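Vestitone reductase (Medicago sativa, PDB 2P4H) catalyses the NADPH-dependent, stereospecific reduction of (3R)-vestitone to DMI, the penultimate step in making the defence compound medicarpin in alfalfa. Local coordinates at residues Y247-F252 against F299-T304. Sequence-based numbering, arbitrary orientation.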
loop_
_atom_site.group_PDB
_atom_site.type_symbol
_atom_site.label_atom_id
_atom_site.label_comp_id
_atom_site.label_asym_id
_atom_site.label_seq_id
_atom_site.Cartn_x
_atom_site.Cartn_y
_atom_site.Cartn_z
ATOM N N TYR A 247 6.935 10.025 -0.265
ATOM C CA TYR A 247 7.768 9.315 0.699
ATOM C C TYR A 247 7.789 7.826 0.397
ATOM O O TYR A 247 6.738 7.176 0.381
ATOM C CB TYR A 247 7.247 9.488 2.130
ATOM C CG TYR A 247 7.485 10.847 2.739
ATOM C CD1 TYR A 247 8.643 11.115 3.469
ATOM C CD2 TYR A 247 6.555 11.868 2.575
ATOM C CE1 TYR A 247 8.868 12.371 4.019
ATOM C CE2 TYR A 247 6.769 13.134 3.120
ATOM C CZ TYR A 247 7.928 13.374 3.839
ATOM O OH TYR A 247 8.154 14.627 4.363
ATOM N N ASN A 248 8.976 7.290 0.134
ATOM C CA ASN A 248 9.113 5.850 -0.064
ATOM C C ASN A 248 8.870 5.259 1.326
ATOM O O ASN A 248 9.277 5.847 2.331
ATOM C CB ASN A 248 10.540 5.467 -0.476
ATOM C CG ASN A 248 10.790 5.587 -1.964
ATOM O OD1 ASN A 248 9.867 5.515 -2.774
ATOM N ND2 ASN A 248 12.059 5.743 -2.334
ATOM N N CYS A 249 8.209 4.111 1.387
ATOM C CA CYS A 249 7.960 3.434 2.665
ATOM C C CYS A 249 8.302 1.979 2.355
ATOM O O CYS A 249 7.430 1.106 2.279
ATOM C CB CYS A 249 6.496 3.592 3.065
ATOM S SG CYS A 249 6.134 2.994 4.720
ATOM N N SER A 250 9.598 1.732 2.211
ATOM C CA SER A 250 10.115 0.435 1.784
ATOM C C SER A 250 11.436 0.154 2.496
ATOM O O SER A 250 12.507 0.263 1.899
ATOM C CB SER A 250 10.327 0.533 0.268
ATOM O OG SER A 250 10.743 -0.672 -0.323
ATOM N N PRO A 251 11.374 -0.243 3.776
ATOM C CA PRO A 251 12.575 -0.524 4.570
ATOM C C PRO A 251 13.379 -1.767 4.223
ATOM O O PRO A 251 14.531 -1.896 4.645
ATOM C CB PRO A 251 12.028 -0.593 5.991
ATOM C CG PRO A 251 10.698 -1.252 5.781
ATOM C CD PRO A 251 10.154 -0.508 4.565
ATOM N N PHE A 252 12.787 -2.682 3.464
ATOM C CA PHE A 252 13.473 -3.921 3.133
ATOM C C PHE A 252 13.705 -4.152 1.645
ATOM O O PHE A 252 12.873 -3.796 0.809
ATOM C CB PHE A 252 12.682 -5.132 3.664
ATOM C CG PHE A 252 12.143 -4.970 5.065
ATOM C CD1 PHE A 252 12.950 -4.498 6.098
ATOM C CD2 PHE A 252 10.833 -5.343 5.356
ATOM C CE1 PHE A 252 12.455 -4.403 7.405
ATOM C CE2 PHE A 252 10.333 -5.255 6.656
ATOM C CZ PHE A 252 11.147 -4.784 7.681
ATOM N N PHE A 299 10.200 9.247 11.393
ATOM C CA PHE A 299 9.450 8.001 11.515
ATOM C C PHE A 299 10.396 6.847 11.827
ATOM O O PHE A 299 11.499 6.778 11.296
ATOM C CB PHE A 299 8.705 7.694 10.214
ATOM C CG PHE A 299 7.926 6.407 10.258
ATOM C CD1 PHE A 299 6.800 6.288 11.067
ATOM C CD2 PHE A 299 8.335 5.305 9.510
ATOM C CE1 PHE A 299 6.090 5.087 11.131
ATOM C CE2 PHE A 299 7.628 4.097 9.570
ATOM C CZ PHE A 299 6.506 3.992 10.381
ATOM N N ASP A 300 9.958 5.943 12.694
ATOM C CA ASP A 300 10.769 4.786 13.054
ATOM C C ASP A 300 10.003 3.511 12.749
ATOM O O ASP A 300 8.865 3.348 13.187
ATOM C CB ASP A 300 11.121 4.811 14.546
ATOM C CG ASP A 300 12.003 5.985 14.919
ATOM O OD1 ASP A 300 11.542 7.140 14.804
ATOM O OD2 ASP A 300 13.158 5.753 15.332
ATOM N N PHE A 301 10.624 2.614 11.990
ATOM C CA PHE A 301 9.989 1.345 11.671
ATOM C C PHE A 301 10.036 0.444 12.897
ATOM O O PHE A 301 11.050 0.375 13.595
ATOM C CB PHE A 301 10.674 0.671 10.481
ATOM C CG PHE A 301 10.336 1.304 9.165
ATOM C CD1 PHE A 301 11.019 2.430 8.719
ATOM C CD2 PHE A 301 9.280 0.815 8.404
ATOM C CE1 PHE A 301 10.651 3.065 7.533
ATOM C CE2 PHE A 301 8.901 1.441 7.216
ATOM C CZ PHE A 301 9.585 2.568 6.781
ATOM N N LYS A 302 8.932 -0.248 13.143
ATOM C CA LYS A 302 8.796 -1.126 14.299
ATOM C C LYS A 302 9.111 -2.597 14.045
ATOM O O LYS A 302 9.590 -3.297 14.941
ATOM C CB LYS A 302 7.369 -1.002 14.840
ATOM C CG LYS A 302 7.011 -1.968 15.960
ATOM C CD LYS A 302 5.589 -1.728 16.443
ATOM C CE LYS A 302 5.190 -2.719 17.528
ATOM N NZ LYS A 302 3.810 -2.475 18.025
ATOM N N TYR A 303 8.874 -3.061 12.823
ATOM C CA TYR A 303 9.066 -4.469 12.498
ATOM C C TYR A 303 10.287 -4.845 11.673
ATOM O O TYR A 303 10.781 -4.064 10.864
ATOM C CB TYR A 303 7.808 -4.976 11.796
ATOM C CG TYR A 303 6.560 -4.739 12.604
ATOM C CD1 TYR A 303 6.185 -5.625 13.613
ATOM C CD2 TYR A 303 5.769 -3.611 12.391
ATOM C CE1 TYR A 303 5.053 -5.396 14.387
ATOM C CE2 TYR A 303 4.635 -3.369 13.163
ATOM C CZ TYR A 303 4.283 -4.267 14.158
ATOM O OH TYR A 303 3.160 -4.040 14.915
ATOM N N THR A 304 10.754 -6.070 11.891
ATOM C CA THR A 304 11.897 -6.607 11.174
ATOM C C THR A 304 11.391 -7.484 10.033
ATOM O O THR A 304 10.197 -7.792 9.949
ATOM C CB THR A 304 12.755 -7.498 12.085
ATOM O OG1 THR A 304 11.976 -8.629 12.502
ATOM C CG2 THR A 304 13.220 -6.725 13.313
#
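Pro251 crosses the face of Phe301 with its ring tilted, CB standing 3.8 Å from the centroid of the Phe301 ring and only 7° off the ring normal, a CH-pi contact. CG and CD lie on that same face but shifted toward its border at CE2, with Pro251 CD 3.5 Å from Phe301 CE2. Phe301 presents itself this way because its CG stands anti to the carbonyl carbon (chi1 -75°), beside the backbone N. Its opposite face receives the edge of Phe299, whose CE2 sits over the centre, so the ring is sandwiched between proline and phenylalanine. At the rim, Cys249 adds a sulfur-aromatic contact: SG, anti to its own backbone N (chi1 -172°), comes within 4.0 Å of Phe301 CE2. An alanine in place of Phe301 would probably leave Pro251 and the Cys249 sulfur without their aromatic partner and open a gap beside Phe299. Farther along, Pro251 CG also covers one face of Phe252, and the ring edge of Phe252 meets backbone, CZ standing 3.3 Å from Tyr303 O. Tyr303 sends its hydroxyl elsewhere, to Asp228, while Thr304 caps the N-terminus of helix 305-319. This apolar packing ties the chain leaving 245-248, the outermost strand of the parallel Rossmann-type sheet, to the loop joining helices 292-296 and 305-319, in a fold of the NAD(P)-dependent epimerase/dehydratase family.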